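Local structure of DNA helicase assembly protein (1C1K) at residues 106-120 / 155-167. The protein loads the replicative helicase of bacteriophage T4 onto fork DNA coated with single-stranded DNA-binding protein, during viral DNA replication, recombination and repair. Numbering follows the deposited sequence.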
ATOM      1  N   LEU A 106      -0.196 -10.260   4.284  1.00 24.88           N
ATOM      2  CA  LEU A 106      -1.420 -10.102   3.507  1.00 24.98           C
ATOM      3  C   LEU A 106      -2.430 -11.196   3.832  1.00 25.03           C
ATOM      4  O   LEU A 106      -3.637 -10.969   3.788  1.00 24.56           O
ATOM      5  CB  LEU A 106      -1.107 -10.128   2.008  1.00 25.22           C
ATOM      6  CG  LEU A 106      -0.686  -8.808   1.355  1.00 26.68           C
ATOM      7  CD1 LEU A 106      -0.519  -9.024  -0.138  1.00 27.79           C
ATOM      8  CD2 LEU A 106      -1.721  -7.725   1.624  1.00 26.18           C
ATOM      9  N   LYS A 107      -1.934 -12.385   4.159  1.00 23.72           N
ATOM     10  CA  LYS A 107      -2.810 -13.504   4.477  1.00 23.26           C
ATOM     11  C   LYS A 107      -3.556 -13.334   5.803  1.00 22.48           C
ATOM     12  O   LYS A 107      -4.584 -13.972   6.025  1.00 21.15           O
ATOM     13  CB  LYS A 107      -2.000 -14.802   4.505  1.00 25.78           C
ATOM     14  CG  LYS A 107      -2.608 -15.929   3.685  1.00 29.00           C
ATOM     15  CD  LYS A 107      -2.107 -15.911   2.250  1.00 30.46           C
ATOM     16  CE  LYS A 107      -0.735 -16.549   2.142  1.00 31.31           C
ATOM     17  NZ  LYS A 107       0.327 -15.599   2.564  1.00 33.23           N
ATOM     18  N   GLN A 108      -3.044 -12.470   6.677  1.00 21.47           N
ATOM     19  CA  GLN A 108      -3.670 -12.237   7.977  1.00 21.57           C
ATOM     20  C   GLN A 108      -4.092 -10.780   8.153  1.00 19.58           C
ATOM     21  O   GLN A 108      -4.022 -10.232   9.253  1.00 17.93           O
ATOM     22  CB  GLN A 108      -2.702 -12.627   9.099  1.00 24.35           C
ATOM     23  CG  GLN A 108      -1.271 -12.137   8.902  1.00 29.85           C
ATOM     24  CD  GLN A 108      -0.266 -12.901   9.758  1.00 33.12           C
ATOM     25  OE1 GLN A 108      -0.644 -13.676  10.638  1.00 34.85           O
ATOM     26  NE2 GLN A 108       1.020 -12.681   9.500  1.00 34.96           N
ATOM     27  N   ILE A 109      -4.547 -10.165   7.067  1.00 18.14           N
ATOM     28  CA  ILE A 109      -4.961  -8.765   7.083  1.00 16.66           C
ATOM     29  C   ILE A 109      -6.050  -8.390   8.098  1.00 14.58           C
ATOM     30  O   ILE A 109      -5.958  -7.347   8.745  1.00 12.73           O
ATOM     31  CB  ILE A 109      -5.416  -8.319   5.667  1.00 17.95           C
ATOM     32  CG1 ILE A 109      -5.670  -6.811   5.650  1.00 18.25           C
ATOM     33  CG2 ILE A 109      -6.663  -9.085   5.251  1.00 18.64           C
ATOM     34  CD1 ILE A 109      -5.263  -6.145   4.355  1.00 22.30           C
ATOM     35  N   LYS A 110      -7.071  -9.226   8.244  1.00 13.19           N
ATOM     36  CA  LYS A 110      -8.145  -8.919   9.184  1.00 13.33           C
ATOM     37  C   LYS A 110      -7.642  -8.910  10.621  1.00 13.32           C
ATOM     38  O   LYS A 110      -7.983  -8.014  11.398  1.00 10.39           O
ATOM     39  CB  LYS A 110      -9.289  -9.921   9.049  1.00 16.23           C
ATOM     40  CG  LYS A 110     -10.532  -9.518   9.825  1.00 19.28           C
ATOM     41  CD  LYS A 110     -11.616 -10.581   9.720  1.00 23.80           C
ATOM     42  CE  LYS A 110     -12.936  -9.998   9.243  1.00 24.68           C
ATOM     43  NZ  LYS A 110     -12.741  -8.819   8.355  1.00 26.75           N
ATOM     44  N   PHE A 111      -6.837  -9.908  10.976  1.00 11.84           N
ATOM     45  CA  PHE A 111      -6.287  -9.993  12.324  1.00 11.13           C
ATOM     46  C   PHE A 111      -5.354  -8.812  12.564  1.00  9.42           C
ATOM     47  O   PHE A 111      -5.346  -8.230  13.649  1.00  8.44           O
ATOM     48  CB  PHE A 111      -5.525 -11.308  12.506  1.00 12.91           C
ATOM     49  CG  PHE A 111      -6.413 -12.515  12.653  1.00 16.44           C
ATOM     50  CD1 PHE A 111      -5.891 -13.798  12.495  1.00 18.21           C
ATOM     51  CD2 PHE A 111      -7.768 -12.377  12.960  1.00 18.23           C
ATOM     52  CE1 PHE A 111      -6.703 -14.928  12.643  1.00 18.99           C
ATOM     53  CE2 PHE A 111      -8.588 -13.501  13.110  1.00 19.27           C
ATOM     54  CZ  PHE A 111      -8.053 -14.778  12.952  1.00 19.46           C
ATOM     55  N   LYS A 112      -4.570  -8.451  11.553  1.00  7.46           N
ATOM     56  CA  LYS A 112      -3.656  -7.328  11.684  1.00  8.33           C
ATOM     57  C   LYS A 112      -4.440  -6.024  11.831  1.00  6.08           C
ATOM     58  O   LYS A 112      -4.031  -5.135  12.570  1.00  6.35           O
ATOM     59  CB  LYS A 112      -2.721  -7.248  10.470  1.00 10.89           C
ATOM     60  CG  LYS A 112      -2.009  -5.904  10.302  1.00 14.37           C
ATOM     61  CD  LYS A 112      -1.000  -5.632  11.420  1.00 16.51           C
ATOM     62  CE  LYS A 112      -0.124  -4.430  11.090  1.00 17.11           C
ATOM     63  NZ  LYS A 112       0.670  -3.981  12.269  1.00 17.93           N
ATOM     64  N   PHE A 113      -5.562  -5.917  11.122  1.00  5.96           N
ATOM     65  CA  PHE A 113      -6.410  -4.724  11.194  1.00  5.59           C
ATOM     66  C   PHE A 113      -6.916  -4.598  12.637  1.00  5.15           C
ATOM     67  O   PHE A 113      -6.837  -3.531  13.249  1.00  4.01           O
ATOM     68  CB  PHE A 113      -7.589  -4.872  10.214  1.00  5.16           C
ATOM     69  CG  PHE A 113      -8.484  -3.662  10.125  1.00  3.94           C
ATOM     70  CD1 PHE A 113      -7.959  -2.371  10.140  1.00  5.22           C
ATOM     71  CD2 PHE A 113      -9.860  -3.819   9.989  1.00  5.38           C
ATOM     72  CE1 PHE A 113      -8.798  -1.250  10.016  1.00  4.04           C
ATOM     73  CE2 PHE A 113     -10.708  -2.702   9.864  1.00  4.46           C
ATOM     74  CZ  PHE A 113     -10.173  -1.424   9.876  1.00  3.66           C
ATOM     75  N   GLU A 114      -7.411  -5.702  13.183  1.00  5.29           N
ATOM     76  CA  GLU A 114      -7.913  -5.708  14.551  1.00  5.79           C
ATOM     77  C   GLU A 114      -6.799  -5.327  15.528  1.00  6.35           C
ATOM     78  O   GLU A 114      -7.000  -4.525  16.444  1.00  6.32           O
ATOM     79  CB  GLU A 114      -8.491  -7.090  14.883  1.00  6.77           C
ATOM     80  CG  GLU A 114      -9.924  -7.259  14.371  1.00 10.81           C
ATOM     81  CD  GLU A 114     -10.354  -8.705  14.183  1.00 13.22           C
ATOM     82  OE1 GLU A 114      -9.675  -9.617  14.688  1.00 15.82           O
ATOM     83  OE2 GLU A 114     -11.389  -8.927  13.522  1.00 15.80           O
ATOM     84  N   GLU A 115      -5.620  -5.898  15.334  1.00  4.96           N
ATOM     85  CA  GLU A 115      -4.480  -5.597  16.194  1.00  6.31           C
ATOM     86  C   GLU A 115      -4.178  -4.098  16.159  1.00  6.33           C
ATOM     87  O   GLU A 115      -4.026  -3.448  17.202  1.00  5.55           O
ATOM     88  CB  GLU A 115      -3.254  -6.383  15.717  1.00  6.66           C
ATOM     89  CG  GLU A 115      -1.991  -6.126  16.511  1.00  8.41           C
ATOM     90  CD  GLU A 115      -0.780  -6.814  15.910  1.00 10.89           C
ATOM     91  OE1 GLU A 115      -0.900  -7.391  14.807  1.00 12.20           O
ATOM     92  OE2 GLU A 115       0.293  -6.775  16.543  1.00 11.59           O
ATOM     93  N   ASP A 116      -4.098  -3.551  14.948  1.00  5.99           N
ATOM     94  CA  ASP A 116      -3.807  -2.134  14.767  1.00  5.17           C
ATOM     95  C   ASP A 116      -4.867  -1.252  15.425  1.00  5.90           C
ATOM     96  O   ASP A 116      -4.527  -0.256  16.063  1.00  5.69           O
ATOM     97  CB  ASP A 116      -3.695  -1.807  13.275  1.00  5.65           C
ATOM     98  CG  ASP A 116      -2.400  -2.319  12.663  1.00  7.25           C
ATOM     99  OD1 ASP A 116      -2.246  -2.215  11.425  1.00  7.13           O
ATOM    100  OD2 ASP A 116      -1.531  -2.819  13.414  1.00  8.20           O
ATOM    101  N   ILE A 117      -6.140  -1.618  15.283  1.00  4.60           N
ATOM    102  CA  ILE A 117      -7.216  -0.836  15.888  1.00  4.57           C
ATOM    103  C   ILE A 117      -7.039  -0.786  17.404  1.00  5.97           C
ATOM    104  O   ILE A 117      -7.122   0.281  18.006  1.00  4.90           O
ATOM    105  CB  ILE A 117      -8.603  -1.425  15.546  1.00  3.81           C
ATOM    106  CG1 ILE A 117      -8.914  -1.191  14.062  1.00  3.28           C
ATOM    107  CG2 ILE A 117      -9.683  -0.764  16.391  1.00  4.26           C
ATOM    108  CD1 ILE A 117      -9.962  -2.130  13.504  1.00  4.44           C
ATOM    109  N   ARG A 118      -6.792  -1.940  18.023  1.00  5.56           N
ATOM    110  CA  ARG A 118      -6.590  -1.972  19.471  1.00  6.26           C
ATOM    111  C   ARG A 118      -5.432  -1.064  19.847  1.00  6.77           C
ATOM    112  O   ARG A 118      -5.528  -0.287  20.792  1.00  7.74           O
ATOM    113  CB  ARG A 118      -6.293  -3.395  19.956  1.00  5.92           C
ATOM    114  CG  ARG A 118      -7.469  -4.329  19.874  1.00  7.26           C
ATOM    115  CD  ARG A 118      -7.109  -5.743  20.337  1.00 11.61           C
ATOM    116  NE  ARG A 118      -8.045  -6.722  19.793  1.00 14.30           N
ATOM    117  CZ  ARG A 118      -7.721  -7.680  18.928  1.00 14.23           C
ATOM    118  NH1 ARG A 118      -6.470  -7.809  18.495  1.00 13.34           N
ATOM    119  NH2 ARG A 118      -8.662  -8.500  18.480  1.00 16.04           N
ATOM    120  N   ASN A 119      -4.329  -1.152  19.109  1.00  5.61           N
ATOM    121  CA  ASN A 119      -3.177  -0.323  19.416  1.00  6.85           C
ATOM    122  C   ASN A 119      -3.478   1.162  19.227  1.00  6.76           C
ATOM    123  O   ASN A 119      -2.971   2.001  19.975  1.00  7.64           O
ATOM    124  CB  ASN A 119      -1.980  -0.747  18.562  1.00  7.93           C
ATOM    125  CG  ASN A 119      -1.381  -2.062  19.022  1.00  9.22           C
ATOM    126  OD1 ASN A 119      -0.621  -2.705  18.301  1.00 11.44           O
ATOM    127  ND2 ASN A 119      -1.727  -2.468  20.234  1.00  8.50           N
ATOM    128  N   ILE A 120      -4.300   1.495  18.237  1.00  6.26           N
ATOM    129  CA  ILE A 120      -4.644   2.899  18.013  1.00  7.39           C
ATOM    130  C   ILE A 120      -5.466   3.385  19.198  1.00  7.81           C
ATOM    131  O   ILE A 120      -5.268   4.501  19.683  1.00  8.45           O
ATOM    132  CB  ILE A 120      -5.485   3.101  16.731  1.00  8.03           C
ATOM    133  CG1 ILE A 120      -4.653   2.757  15.494  1.00  5.86           C
ATOM    134  CG2 ILE A 120      -5.956   4.555  16.640  1.00  5.57           C
ATOM    135  CD1 ILE A 120      -5.494   2.567  14.254  1.00  5.55           C
ATOM    136  N   ILE A 155       3.663   1.709  13.206  1.00 12.58           N
ATOM    137  CA  ILE A 155       2.908   1.055  14.269  1.00 12.31           C
ATOM    138  C   ILE A 155       1.684   0.383  13.636  1.00 11.62           C
ATOM    139  O   ILE A 155       1.192  -0.632  14.129  1.00 12.31           O
ATOM    140  CB  ILE A 155       2.472   2.080  15.350  1.00 13.38           C
ATOM    141  CG1 ILE A 155       3.666   2.405  16.256  1.00 15.62           C
ATOM    142  CG2 ILE A 155       1.339   1.517  16.190  1.00 11.10           C
ATOM    143  CD1 ILE A 155       3.903   3.880  16.459  1.00 18.40           C
ATOM    144  N   ILE A 156       1.205   0.959  12.533  1.00  9.57           N
ATOM    145  CA  ILE A 156       0.076   0.414  11.791  1.00  7.94           C
ATOM    146  C   ILE A 156       0.505   0.299  10.336  1.00  7.06           C
ATOM    147  O   ILE A 156       1.439   0.970   9.906  1.00  7.30           O
ATOM    148  CB  ILE A 156      -1.193   1.307  11.898  1.00  7.96           C
ATOM    149  CG1 ILE A 156      -0.979   2.644  11.187  1.00  6.83           C
ATOM    150  CG2 ILE A 156      -1.557   1.505  13.366  1.00  7.29           C
ATOM    151  CD1 ILE A 156      -2.218   3.536  11.204  1.00  6.67           C
ATOM    152  N   SER A 157      -0.172  -0.556   9.585  1.00  6.96           N
ATOM    153  CA  SER A 157       0.171  -0.779   8.184  1.00  8.26           C
ATOM    154  C   SER A 157      -0.581   0.107   7.198  1.00  9.10           C
ATOM    155  O   SER A 157      -1.533   0.807   7.559  1.00  9.18           O
ATOM    156  CB  SER A 157      -0.097  -2.240   7.830  1.00  6.90           C
ATOM    157  OG  SER A 157      -1.488  -2.490   7.865  1.00  7.79           O
ATOM    158  N   PHE A 158      -0.141   0.071   5.945  1.00  8.19           N
ATOM    159  CA  PHE A 158      -0.782   0.843   4.891  1.00  7.96           C
ATOM    160  C   PHE A 158      -2.185   0.292   4.679  1.00  7.26           C
ATOM    161  O   PHE A 158      -3.123   1.046   4.438  1.00  6.28           O
ATOM    162  CB  PHE A 158       0.005   0.725   3.580  1.00  9.60           C
ATOM    163  CG  PHE A 158       1.018   1.816   3.377  1.00 11.58           C
ATOM    164  CD1 PHE A 158       2.244   1.773   4.030  1.00 14.06           C
ATOM    165  CD2 PHE A 158       0.751   2.880   2.525  1.00 14.55           C
ATOM    166  CE1 PHE A 158       3.191   2.772   3.835  1.00 15.77           C
ATOM    167  CE2 PHE A 158       1.690   3.884   2.325  1.00 14.91           C
ATOM    168  CZ  PHE A 158       2.913   3.830   2.981  1.00 15.11           C
ATOM    169  N   GLU A 159      -2.334  -1.028   4.770  1.00  6.01           N
ATOM    170  CA  GLU A 159      -3.644  -1.639   4.572  1.00  4.84           C
ATOM    171  C   GLU A 159      -4.615  -1.168   5.654  1.00  5.13           C
ATOM    172  O   GLU A 159      -5.785  -0.907   5.372  1.00  5.53           O
ATOM    173  CB  GLU A 159      -3.533  -3.172   4.571  1.00  5.89           C
ATOM    174  CG  GLU A 159      -2.783  -3.743   3.363  1.00  7.17           C
ATOM    175  CD  GLU A 159      -1.278  -3.712   3.542  1.00  8.59           C
ATOM    176  OE1 GLU A 159      -0.816  -3.437   4.669  1.00 10.43           O
ATOM    177  OE2 GLU A 159      -0.550  -3.961   2.561  1.00  8.84           O
ATOM    178  N   THR A 160      -4.129  -1.058   6.889  1.00  4.95           N
ATOM    179  CA  THR A 160      -4.971  -0.596   7.984  1.00  5.24           C
ATOM    180  C   THR A 160      -5.371   0.854   7.735  1.00  4.86           C
ATOM    181  O   THR A 160      -6.537   1.213   7.881  1.00  4.27           O
ATOM    182  CB  THR A 160      -4.242  -0.696   9.339  1.00  4.80           C
ATOM    183  OG1 THR A 160      -4.244  -2.060   9.772  1.00  5.48           O
ATOM    184  CG2 THR A 160      -4.938   0.168  10.394  1.00  4.02           C
ATOM    185  N   PHE A 161      -4.408   1.680   7.344  1.00  5.20           N
ATOM    186  CA  PHE A 161      -4.689   3.086   7.071  1.00  5.09           C
ATOM    187  C   PHE A 161      -5.763   3.203   5.987  1.00  6.64           C
ATOM    188  O   PHE A 161      -6.719   3.979   6.115  1.00  5.63           O
ATOM    189  CB  PHE A 161      -3.414   3.803   6.613  1.00  5.47           C
ATOM    190  CG  PHE A 161      -3.471   5.303   6.758  1.00  6.57           C
ATOM    191  CD1 PHE A 161      -4.081   6.090   5.781  1.00  6.55           C
ATOM    192  CD2 PHE A 161      -2.914   5.930   7.875  1.00  6.91           C
ATOM    193  CE1 PHE A 161      -4.135   7.481   5.912  1.00  6.94           C
ATOM    194  CE2 PHE A 161      -2.962   7.322   8.017  1.00  7.03           C
ATOM    195  CZ  PHE A 161      -3.575   8.097   7.031  1.00  6.72           C
ATOM    196  N   ILE A 162      -5.624   2.420   4.922  1.00  5.04           N
ATOM    197  CA  ILE A 162      -6.590   2.483   3.837  1.00  5.75           C
ATOM    198  C   ILE A 162      -7.929   1.880   4.243  1.00  5.48           C
ATOM    199  O   ILE A 162      -8.980   2.321   3.784  1.00  6.66           O
ATOM    200  CB  ILE A 162      -6.025   1.815   2.562  1.00  7.28           C
ATOM    201  CG1 ILE A 162      -4.836   2.638   2.053  1.00  7.41           C
ATOM    202  CG2 ILE A 162      -7.093   1.752   1.471  1.00  7.46           C
ATOM    203  CD1 ILE A 162      -3.949   1.910   1.060  1.00  8.82           C
ATOM    204  N   LEU A 163      -7.909   0.884   5.118  1.00  4.45           N
ATOM    205  CA  LEU A 163      -9.160   0.293   5.581  1.00  4.95           C
ATOM    206  C   LEU A 163      -9.919   1.339   6.414  1.00  4.74           C
ATOM    207  O   LEU A 163     -11.127   1.513   6.258  1.00  6.35           O
ATOM    208  CB  LEU A 163      -8.878  -0.964   6.417  1.00  6.37           C
ATOM    209  CG  LEU A 163      -8.705  -2.262   5.611  1.00  5.71           C
ATOM    210  CD1 LEU A 163      -8.022  -3.310   6.475  1.00  7.22           C
ATOM    211  CD2 LEU A 163     -10.057  -2.762   5.126  1.00  4.69           C
ATOM    212  N   LEU A 164      -9.207   2.038   7.293  1.00  4.57           N
ATOM    213  CA  LEU A 164      -9.834   3.069   8.112  1.00  4.90           C
ATOM    214  C   LEU A 164     -10.383   4.160   7.186  1.00  4.93           C
ATOM    215  O   LEU A 164     -11.497   4.649   7.369  1.00  4.91           O
ATOM    216  CB  LEU A 164      -8.813   3.674   9.080  1.00  5.01           C
ATOM    217  CG  LEU A 164      -8.312   2.778  10.221  1.00  4.25           C
ATOM    218  CD1 LEU A 164      -7.053   3.375  10.825  1.00  5.88           C
ATOM    219  CD2 LEU A 164      -9.395   2.639  11.279  1.00  6.45           C
ATOM    220  N   ASP A 165      -9.593   4.531   6.187  1.00  4.94           N
ATOM    221  CA  ASP A 165      -9.989   5.556   5.229  1.00  4.32           C
ATOM    222  C   ASP A 165     -11.295   5.232   4.504  1.00  5.55           C
ATOM    223  O   ASP A 165     -12.070   6.140   4.177  1.00  6.40           O
ATOM    224  CB  ASP A 165      -8.883   5.758   4.194  1.00  4.08           C
ATOM    225  CG  ASP A 165      -9.285   6.727   3.096  1.00  6.73           C
ATOM    226  OD1 ASP A 165      -9.190   7.949   3.335  1.00  6.74           O
ATOM    227  OD2 ASP A 165      -9.692   6.267   2.002  1.00  5.89           O
ATOM    228  N   SER A 166     -11.543   3.947   4.258  1.00  5.68           N
ATOM    229  CA  SER A 166     -12.743   3.532   3.541  1.00  6.64           C
ATOM    230  C   SER A 166     -14.042   4.043   4.155  1.00  7.52           C
ATOM    231  O   SER A 166     -15.004   4.298   3.434  1.00  8.05           O
ATOM    232  CB  SER A 166     -12.778   2.002   3.380  1.00  7.26           C
ATOM    233  OG  SER A 166     -13.190   1.328   4.554  1.00  7.23           O
ATOM    234  N   PHE A 167     -14.078   4.206   5.476  1.00  7.72           N
ATOM    235  CA  PHE A 167     -15.294   4.717   6.112  1.00  8.72           C
ATOM    236  C   PHE A 167     -15.072   6.014   6.885  1.00  8.77           C
ATOM    237  O   PHE A 167     -16.036   6.625   7.339  1.00 10.14           O
ATOM    238  CB  PHE A 167     -15.937   3.656   7.024  1.00  7.23           C
ATOM    239  CG  PHE A 167     -15.030   3.144   8.106  1.00  7.38           C
ATOM    240  CD1 PHE A 167     -15.041   3.721   9.370  1.00  6.65           C
ATOM    241  CD2 PHE A 167     -14.161   2.085   7.860  1.00  7.38           C
ATOM    242  CE1 PHE A 167     -14.198   3.255  10.376  1.00  8.46           C
ATOM    243  CE2 PHE A 167     -13.309   1.608   8.860  1.00  9.01           C
ATOM    244  CZ  PHE A 167     -13.327   2.197  10.122  1.00  7.56           C
TER
HETATM  245  O   HOH W   1      -4.595  -4.496   8.192  1.00 13.54           O
HETATM  246  O   HOH W   2      -0.422  -1.908  15.816  1.00 16.34           O
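With CG of Asp-116 (chi1 -74°) and OG1 of Thr-160 (-77°) each anti to its own carbonyl carbon, the carboxylate and the hydroxyl are turned toward each other. They join two helices of the C-terminal half of this mainly alpha-helical two-domain fold, 109-120 and 158-167, which cross at -78° with axes 9.5 Å apart. Thr-160 OG1 donates to Asp-116 OD1 at 2.6 Å, on the anti side, tilted a little out of the carboxylate plane. The same oxygen takes Ser-157 N from above that plane, at 3.2 Å. Ser-157 is the N-cap of helix 158-167, its OG accepting from Thr-160 N. With two bonds to OD1, Asp-116 holds the first turn of the helix, and its charge probably suits the positive end of the helix dipole. Lys-112 NZ fixes the other oxygen through a salt bridge to the syn side of Asp-116 OD2. Alongside, the Phe-113 ring is sandwiched: Leu-163 CD1 lies over one face, 3.8 Å from the centroid, and Ile-117 CD1 over the opposite one. Glu-159 OE2 is hydrogen-bonded to the hydroxyls of Tyr-193 and Tyr-102, while its CB packs 3.4 Å from Ile-109 CD1. Water 1 bridges the helices, donating to Ile-109 O and, at 2.9 Å, to Thr-160 OG1.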